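Local atomic coordinates of BIFUNCTIONAL PROTEIN Proline utilization A (PutA) (Corynebacterium freiburgense, PDB entry 5UX5), a protein that probably couples the FAD-dependent oxidation of proline to the NAD-dependent oxidation of the resulting glutamate semialdehyde, yielding glutamate. Residues A358-L363 with T371-E376; R332-I337 with V347-H352. All coordinates share one frame; numbering follows the deposited sequence.

Interaction 1. Residues A358-L363 with T371-E376; sequences ASAYEL and TQLDVE. With FAD (flavin-adenine dinucleotide), chain E.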
loop_
_atom_site.group_PDB
_atom_site.type_symbol
_atom_site.label_atom_id
_atom_site.label_comp_id
_atom_site.label_asym_id
_atom_site.label_seq_id
_atom_site.Cartn_x
_atom_site.Cartn_y
_atom_site.Cartn_z
ATOM N N ALA A 358 19.022 34.429 -13.700
ATOM C CA ALA A 358 19.446 35.427 -14.683
ATOM C C ALA A 358 18.525 35.454 -15.895
ATOM O O ALA A 358 18.331 36.514 -16.500
ATOM C CB ALA A 358 20.890 35.168 -15.117
ATOM N N SER A 359 17.947 34.306 -16.261
ATOM C CA SER A 359 17.004 34.265 -17.374
ATOM C C SER A 359 15.765 35.081 -17.062
ATOM O O SER A 359 15.342 35.930 -17.855
ATOM C CB SER A 359 16.594 32.827 -17.669
ATOM O OG SER A 359 17.627 32.106 -18.281
ATOM N N ALA A 360 15.150 34.814 -15.917
ATOM C CA ALA A 360 13.971 35.578 -15.542
ATOM C C ALA A 360 14.300 37.066 -15.446
ATOM O O ALA A 360 13.515 37.914 -15.890
ATOM C CB ALA A 360 13.410 35.037 -14.230
ATOM N N TYR A 361 15.471 37.398 -14.895
ATOM C CA TYR A 361 15.856 38.795 -14.780
ATOM C C TYR A 361 15.881 39.447 -16.151
ATOM O O TYR A 361 15.198 40.449 -16.392
ATOM C CB TYR A 361 17.226 38.925 -14.111
ATOM C CG TYR A 361 17.651 40.372 -14.071
ATOM C CD1 TYR A 361 16.878 41.323 -13.402
ATOM C CD2 TYR A 361 18.784 40.811 -14.745
ATOM C CE1 TYR A 361 17.244 42.664 -13.384
ATOM C CE2 TYR A 361 19.158 42.158 -14.728
ATOM C CZ TYR A 361 18.381 43.077 -14.051
ATOM O OH TYR A 361 18.746 44.407 -14.032
ATOM N N GLU A 362 16.647 38.853 -17.069
ATOM C CA GLU A 362 16.846 39.410 -18.404
ATOM C C GLU A 362 15.567 39.393 -19.230
ATOM O O GLU A 362 15.326 40.308 -20.027
ATOM C CB GLU A 362 17.959 38.651 -19.119
ATOM C CG GLU A 362 19.346 38.882 -18.540
ATOM C CD GLU A 362 19.792 40.340 -18.623
ATOM O OE1 GLU A 362 20.732 40.695 -17.885
ATOM O OE2 GLU A 362 19.248 41.116 -19.452
ATOM N N LEU A 363 14.744 38.358 -19.082
ATOM C CA LEU A 363 13.448 38.387 -19.748
ATOM C C LEU A 363 12.614 39.567 -19.255
ATOM O O LEU A 363 12.007 40.278 -20.061
ATOM C CB LEU A 363 12.703 37.067 -19.533
ATOM C CG LEU A 363 13.055 35.827 -20.354
ATOM C CD1 LEU A 363 12.203 34.633 -19.891
ATOM C CD2 LEU A 363 12.881 36.070 -21.859
ATOM N N THR A 371 8.035 44.604 -12.826
ATOM C CA THR A 371 7.143 44.645 -11.680
ATOM C C THR A 371 6.315 43.374 -11.510
ATOM O O THR A 371 5.417 43.322 -10.659
ATOM C CB THR A 371 6.226 45.863 -11.786
ATOM O OG1 THR A 371 5.455 45.774 -12.993
ATOM C CG2 THR A 371 7.067 47.137 -11.756
ATOM N N GLN A 372 6.578 42.344 -12.296
ATOM C CA GLN A 372 5.980 41.047 -12.048
ATOM C C GLN A 372 6.986 40.030 -11.543
ATOM O O GLN A 372 6.615 38.876 -11.335
ATOM C CB GLN A 372 5.311 40.506 -13.318
ATOM C CG GLN A 372 3.848 40.873 -13.444
ATOM C CD GLN A 372 3.662 42.285 -13.914
ATOM O OE1 GLN A 372 4.210 42.672 -14.947
ATOM N NE2 GLN A 372 2.927 43.084 -13.140
ATOM N N LEU A 373 8.241 40.417 -11.338
ATOM C CA LEU A 373 9.290 39.466 -11.013
ATOM C C LEU A 373 9.786 39.711 -9.601
ATOM O O LEU A 373 10.441 40.725 -9.335
ATOM C CB LEU A 373 10.443 39.563 -12.006
ATOM C CG LEU A 373 11.620 38.614 -11.811
ATOM C CD1 LEU A 373 11.181 37.178 -12.038
ATOM C CD2 LEU A 373 12.738 38.983 -12.746
ATOM N N ASP A 374 9.512 38.755 -8.724
ATOM C CA ASP A 374 10.191 38.608 -7.453
ATOM C C ASP A 374 11.057 37.365 -7.576
ATOM O O ASP A 374 10.745 36.477 -8.363
ATOM C CB ASP A 374 9.190 38.448 -6.300
ATOM C CG ASP A 374 8.205 39.614 -6.198
ATOM O OD1 ASP A 374 8.570 40.747 -6.574
ATOM O OD2 ASP A 374 7.061 39.399 -5.734
ATOM N N VAL A 375 12.160 37.314 -6.833
ATOM C CA VAL A 375 13.012 36.123 -6.743
ATOM C C VAL A 375 12.944 35.590 -5.322
ATOM O O VAL A 375 13.155 36.340 -4.359
ATOM C CB VAL A 375 14.472 36.423 -7.126
ATOM C CG1 VAL A 375 15.358 35.236 -6.756
ATOM C CG2 VAL A 375 14.595 36.772 -8.606
ATOM N N GLU A 376 12.657 34.303 -5.177
ATOM C CA GLU A 376 12.523 33.695 -3.861
ATOM C C GLU A 376 13.667 32.708 -3.646
ATOM O O GLU A 376 13.946 31.888 -4.521
ATOM C CB GLU A 376 11.144 33.043 -3.717
ATOM C CG GLU A 376 9.974 33.988 -4.141
ATOM C CD GLU A 376 8.603 33.486 -3.689
ATOM O OE1 GLU A 376 7.576 34.176 -3.942
ATOM O OE2 GLU A 376 8.560 32.393 -3.081
HETATM P PA FAD E . 18.998 22.851 -9.381
HETATM O O1A FAD E . 20.277 21.988 -9.106
HETATM O O2A FAD E . 18.927 23.648 -10.599
HETATM O O5B FAD E . 17.696 22.152 -9.490
HETATM C C5B FAD E . 17.484 20.948 -8.776
HETATM C C4B FAD E . 16.108 20.415 -9.128
HETATM O O4B FAD E . 16.133 19.731 -10.347
HETATM C C3B FAD E . 15.579 19.437 -8.128
HETATM O O3B FAD E . 15.011 19.985 -6.991
HETATM C C2B FAD E . 14.594 18.669 -8.932
HETATM O O2B FAD E . 13.339 19.242 -8.884
HETATM C C1B FAD E . 15.218 18.659 -10.297
HETATM N N9A FAD E . 15.904 17.411 -10.599
HETATM C C8A FAD E . 17.187 17.057 -10.208
HETATM N N7A FAD E . 17.469 15.817 -10.654
HETATM C C5A FAD E . 16.402 15.293 -11.376
HETATM C C6A FAD E . 16.162 14.087 -12.062
HETATM N N6A FAD E . 17.121 12.998 -12.134
HETATM N N1A FAD E . 14.979 13.918 -12.675
HETATM C C2A FAD E . 14.021 14.896 -12.625
HETATM N N3A FAD E . 14.225 16.079 -11.966
HETATM C C4A FAD E . 15.386 16.309 -11.340
HETATM N N1 FAD E . 9.763 22.740 -3.660
HETATM C C2 FAD E . 8.414 22.236 -3.750
HETATM O O2 FAD E . 8.216 20.989 -4.292
HETATM N N3 FAD E . 7.355 22.991 -3.229
HETATM C C4 FAD E . 7.563 24.249 -2.662
HETATM O O4 FAD E . 6.497 24.982 -2.168
HETATM C C4X FAD E . 8.932 24.857 -2.707
HETATM N N5 FAD E . 9.180 26.168 -2.317
HETATM C C5X FAD E . 10.465 26.718 -2.420
HETATM C C6 FAD E . 10.724 28.043 -2.023
HETATM C C7 FAD E . 12.013 28.552 -2.132
HETATM C C7M FAD E . 12.323 29.958 -1.709
HETATM C C8 FAD E . 13.034 27.789 -2.641
HETATM C C8M FAD E . 14.416 28.343 -2.758
HETATM C C9 FAD E . 12.786 26.481 -3.032
HETATM C C9A FAD E . 11.512 25.955 -2.923
HETATM N N10 FAD E . 11.295 24.613 -3.352
HETATM C C10 FAD E . 10.007 24.046 -3.251
HETATM C "C1'" FAD E . 12.427 23.805 -3.838
HETATM C "C2'" FAD E . 12.605 23.701 -5.329
HETATM O "O2'" FAD E . 11.555 22.968 -5.849
HETATM C "C3'" FAD E . 13.978 23.043 -5.583
HETATM O "O3'" FAD E . 13.937 21.768 -5.069
HETATM C "C4'" FAD E . 15.224 23.727 -5.008
HETATM O "O4'" FAD E . 15.071 25.088 -4.827
HETATM C "C5'" FAD E . 16.524 23.396 -5.776
HETATM O "O5'" FAD E . 16.457 23.502 -7.193
HETATM P P FAD E . 17.260 24.605 -8.066
HETATM O O1P FAD E . 16.448 25.437 -9.130
HETATM O O2P FAD E . 17.979 25.359 -6.881
HETATM O O3P FAD E . 18.698 23.965 -8.454
#

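Interaction 2. Residues R332-I337 with V347-H352; sequences RMMDYI and VGIASH. With FAD (flavin-adenine dinucleotide), chain E.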
loop_
_atom_site.group_PDB
_atom_site.type_symbol
_atom_site.label_atom_id
_atom_site.label_comp_id
_atom_site.label_asym_id
_atom_site.label_seq_id
_atom_site.Cartn_x
_atom_site.Cartn_y
_atom_site.Cartn_z
ATOM N N ARG A 332 10.547 27.190 -19.914
ATOM C CA ARG A 332 9.320 27.368 -20.694
ATOM C C ARG A 332 8.250 28.094 -19.888
ATOM O O ARG A 332 7.578 28.997 -20.405
ATOM C CB ARG A 332 8.775 26.035 -21.200
ATOM C CG ARG A 332 7.461 26.183 -21.977
ATOM C CD ARG A 332 6.972 24.868 -22.601
ATOM N NE ARG A 332 6.859 23.816 -21.590
ATOM C CZ ARG A 332 6.378 22.586 -21.793
ATOM N NH1 ARG A 332 5.951 22.212 -22.982
ATOM N NH2 ARG A 332 6.338 21.718 -20.792
ATOM N N MET A 333 8.075 27.724 -18.622
ATOM C CA MET A 333 7.030 28.368 -17.842
ATOM C C MET A 333 7.356 29.828 -17.570
ATOM O O MET A 333 6.474 30.690 -17.626
ATOM C CB MET A 333 6.784 27.605 -16.545
ATOM C CG MET A 333 6.315 26.185 -16.787
ATOM S SD MET A 333 5.416 25.479 -15.392
ATOM C CE MET A 333 6.644 25.581 -14.131
ATOM N N MET A 334 8.620 30.117 -17.285
ATOM C CA MET A 334 9.077 31.493 -17.139
ATOM C C MET A 334 8.793 32.294 -18.407
ATOM O O MET A 334 8.177 33.369 -18.367
ATOM C CB MET A 334 10.565 31.451 -16.833
ATOM C CG MET A 334 11.255 32.705 -16.573
ATOM S SD MET A 334 12.951 32.169 -16.363
ATOM C CE MET A 334 13.290 31.689 -18.023
ATOM N N ASP A 335 9.210 31.746 -19.546
ATOM C CA ASP A 335 9.024 32.368 -20.847
ATOM C C ASP A 335 7.573 32.761 -21.087
ATOM O O ASP A 335 7.284 33.855 -21.585
ATOM C CB ASP A 335 9.478 31.353 -21.897
ATOM C CG ASP A 335 9.879 31.975 -23.201
ATOM O OD1 ASP A 335 9.137 32.836 -23.730
ATOM O OD2 ASP A 335 10.943 31.550 -23.702
ATOM N N TYR A 336 6.648 31.865 -20.762
ATOM C CA TYR A 336 5.245 32.065 -21.094
ATOM C C TYR A 336 4.633 33.182 -20.254
ATOM O O TYR A 336 3.822 33.977 -20.752
ATOM C CB TYR A 336 4.501 30.747 -20.882
ATOM C CG TYR A 336 2.989 30.761 -21.067
ATOM C CD1 TYR A 336 2.136 31.252 -20.082
ATOM C CD2 TYR A 336 2.411 30.195 -22.199
ATOM C CE1 TYR A 336 0.758 31.238 -20.253
ATOM C CE2 TYR A 336 1.038 30.164 -22.377
ATOM C CZ TYR A 336 0.212 30.692 -21.403
ATOM O OH TYR A 336 -1.156 30.653 -21.598
ATOM N N ILE A 337 5.013 33.260 -18.978
ATOM C CA ILE A 337 4.225 34.002 -18.004
ATOM C C ILE A 337 4.757 35.426 -17.865
ATOM O O ILE A 337 3.998 36.345 -17.530
ATOM C CB ILE A 337 4.208 33.246 -16.653
ATOM C CG1 ILE A 337 2.978 33.604 -15.826
ATOM C CG2 ILE A 337 5.466 33.490 -15.865
ATOM C CD1 ILE A 337 1.710 33.233 -16.511
ATOM N N VAL A 347 5.109 36.695 -10.546
ATOM C CA VAL A 347 5.919 35.483 -10.604
ATOM C C VAL A 347 7.024 35.531 -9.564
ATOM O O VAL A 347 7.880 36.423 -9.600
ATOM C CB VAL A 347 6.552 35.290 -11.986
ATOM C CG1 VAL A 347 7.146 33.948 -12.075
ATOM C CG2 VAL A 347 5.528 35.480 -13.049
ATOM N N GLY A 348 7.062 34.524 -8.696
ATOM C CA GLY A 348 8.236 34.307 -7.878
ATOM C C GLY A 348 9.079 33.173 -8.448
ATOM O O GLY A 348 8.646 32.014 -8.443
ATOM N N ILE A 349 10.261 33.494 -8.972
ATOM C CA ILE A 349 11.217 32.472 -9.387
ATOM C C ILE A 349 11.939 31.990 -8.134
ATOM O O ILE A 349 12.636 32.759 -7.466
ATOM C CB ILE A 349 12.211 33.005 -10.441
ATOM C CG1 ILE A 349 11.754 32.731 -11.879
ATOM C CG2 ILE A 349 13.560 32.356 -10.291
ATOM C CD1 ILE A 349 10.603 33.518 -12.320
ATOM N N ALA A 350 11.765 30.716 -7.804
ATOM C CA ALA A 350 12.329 30.129 -6.591
ATOM C C ALA A 350 13.428 29.168 -7.029
ATOM O O ALA A 350 13.170 27.997 -7.309
ATOM C CB ALA A 350 11.266 29.416 -5.748
ATOM N N SER A 351 14.654 29.682 -7.119
ATOM C CA SER A 351 15.780 28.867 -7.545
ATOM C C SER A 351 17.076 29.493 -7.049
ATOM O O SER A 351 17.205 30.721 -7.017
ATOM C CB SER A 351 15.819 28.716 -9.069
ATOM O OG SER A 351 16.948 27.946 -9.460
ATOM N N HIS A 352 18.027 28.645 -6.652
ATOM C CA HIS A 352 19.399 29.087 -6.405
ATOM C C HIS A 352 20.294 28.879 -7.615
ATOM O O HIS A 352 21.493 29.181 -7.554
ATOM C CB HIS A 352 19.997 28.377 -5.191
ATOM C CG HIS A 352 19.566 28.965 -3.889
ATOM N ND1 HIS A 352 20.075 30.153 -3.409
ATOM C CD2 HIS A 352 18.682 28.529 -2.961
ATOM C CE1 HIS A 352 19.515 30.429 -2.244
ATOM N NE2 HIS A 352 18.667 29.460 -1.951
HETATM P PA FAD E . 18.998 22.851 -9.381
HETATM O O1A FAD E . 20.277 21.988 -9.106
HETATM O O2A FAD E . 18.927 23.648 -10.599
HETATM O O5B FAD E . 17.696 22.152 -9.490
HETATM C C5B FAD E . 17.484 20.948 -8.776
HETATM C C4B FAD E . 16.108 20.415 -9.128
HETATM O O4B FAD E . 16.133 19.731 -10.347
HETATM C C3B FAD E . 15.579 19.437 -8.128
HETATM O O3B FAD E . 15.011 19.985 -6.991
HETATM C C2B FAD E . 14.594 18.669 -8.932
HETATM O O2B FAD E . 13.339 19.242 -8.884
HETATM C C1B FAD E . 15.218 18.659 -10.297
HETATM N N9A FAD E . 15.904 17.411 -10.599
HETATM C C8A FAD E . 17.187 17.057 -10.208
HETATM N N7A FAD E . 17.469 15.817 -10.654
HETATM C C5A FAD E . 16.402 15.293 -11.376
HETATM C C6A FAD E . 16.162 14.087 -12.062
HETATM N N6A FAD E . 17.121 12.998 -12.134
HETATM N N1A FAD E . 14.979 13.918 -12.675
HETATM C C2A FAD E . 14.021 14.896 -12.625
HETATM N N3A FAD E . 14.225 16.079 -11.966
HETATM C C4A FAD E . 15.386 16.309 -11.340
HETATM N N1 FAD E . 9.763 22.740 -3.660
HETATM C C2 FAD E . 8.414 22.236 -3.750
HETATM O O2 FAD E . 8.216 20.989 -4.292
HETATM N N3 FAD E . 7.355 22.991 -3.229
HETATM C C4 FAD E . 7.563 24.249 -2.662
HETATM O O4 FAD E . 6.497 24.982 -2.168
HETATM C C4X FAD E . 8.932 24.857 -2.707
HETATM N N5 FAD E . 9.180 26.168 -2.317
HETATM C C5X FAD E . 10.465 26.718 -2.420
HETATM C C6 FAD E . 10.724 28.043 -2.023
HETATM C C7 FAD E . 12.013 28.552 -2.132
HETATM C C7M FAD E . 12.323 29.958 -1.709
HETATM C C8 FAD E . 13.034 27.789 -2.641
HETATM C C8M FAD E . 14.416 28.343 -2.758
HETATM C C9 FAD E . 12.786 26.481 -3.032
HETATM C C9A FAD E . 11.512 25.955 -2.923
HETATM N N10 FAD E . 11.295 24.613 -3.352
HETATM C C10 FAD E . 10.007 24.046 -3.251
HETATM C "C1'" FAD E . 12.427 23.805 -3.838
HETATM C "C2'" FAD E . 12.605 23.701 -5.329
HETATM O "O2'" FAD E . 11.555 22.968 -5.849
HETATM C "C3'" FAD E . 13.978 23.043 -5.583
HETATM O "O3'" FAD E . 13.937 21.768 -5.069
HETATM C "C4'" FAD E . 15.224 23.727 -5.008
HETATM O "O4'" FAD E . 15.071 25.088 -4.827
HETATM C "C5'" FAD E . 16.524 23.396 -5.776
HETATM O "O5'" FAD E . 16.457 23.502 -7.193
HETATM P P FAD E . 17.260 24.605 -8.066
HETATM O O1P FAD E . 16.448 25.437 -9.130
HETATM O O2P FAD E . 17.979 25.359 -6.881
HETATM O O3P FAD E . 18.698 23.965 -8.454
#

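Interaction 1. Residues A358-L363 with T371-E376
In the TIM-barrel-type proline dehydrogenase part of the chain, a beta-alpha-beta unit is closed where Ala360 and Tyr361 of helix 354-367 settle on Leu373, the first residue of strand 373-378. Leu373 does the reaching. Its CG stands anti to the backbone N (chi1 -179°), which carries the branched end out to the helix. The two methyls then divide the work. CD1 meets the methyl of Ala360, CB to CD1 3.8 Å. CD2 lies against the helix backbone instead, 3.4 Å from the carbonyl O of Ala360 and 3.7 Å from CA of Tyr361. No hydrogen bond crosses between these two segments; the contact is van der Waals packing. The Tyr361 side chain also touches Ala392 and Val393 of helix 383-393. Alternation along the strand sends Asp374 and Glu376 to the inner side of the barrel. There Asp374 pairs with Arg346 and Lys294, and Glu376 with Lys294 and Arg296, which satisfies these buried carboxylates. Farther along the strand, Glu376 touches the flavin: the C7M methyl of FAD sits 3.9 Å from CB of Glu376 and 3.6 Å from its carbonyl C.

Interaction 2. Residues R332-I337 with V347-H352
Ile337 and Val347 form the close end of this helix-on-strand contact, where the last turn of helix 323-337 lies against strand 345-350 of the proline dehydrogenase barrel. CG2 of Ile337 meets CG2 of Val347 at 3.4 Å, and CG1 of Val347 stands farther back, 4.2 Å from the same methyl. The valine can present CG2 because its other methyl, CG1, is turned anti to the backbone N (chi1 -170°). One turn back along the helix the fit is looser: Met334 brings only a methylene near Ile349, CG to CD1 4.4 Å. The rest of the Met334 chain runs on to Ser359, Ala360 and Leu363 of helix 354-367, and Ile349 also touches Ala360, so a second helix completes the apolar layer. Farther along this segment the chain turns to the FAD site. The methyl of Ala350 packs on the dimethylbenzene end of the flavin, CB to C7 3.8 Å. Ser351 gives its hydroxyl to the pyrophosphate, OG to O1P 2.6 Å, and OG is also bonded to the backbone N of Asn353. The backbone N of His352 donates to O2P in a long bond of 3.3 Å, with an N-H...O angle of 156°. His352 itself is partly exposed, its ring lying obliquely to C8M of the flavin, and its NE2 is bonded to the backbone N of Leu378. The chemistry thus changes along one segment: hydrocarbon seats the strand against its helix, and polar groups farther along hold the cofactor phosphate.

Both interactions reach the same parallel barrel sheet, their centres about 7 Å apart, and interaction 2 closes before interaction 1 opens along the chain. Helix 323-337 leads into strand 345-350, helix 354-367 follows, and strand 373-378 comes next as the neighbouring strand. The two strands are joined by probable hydrogen bonds, Gln372 O to Val347 N and Glu376 N to Ile349 O, both 2.8 Å. Outside the sheet the helices meet as well, Met334 SD approaching Ala360 N at 3.5 Å. Two successive helix-to-strand seats therefore form one continuous layer, and both strand segments touch FAD, consistent with a barrel that holds its cofactor at the C-terminal ends of the strands.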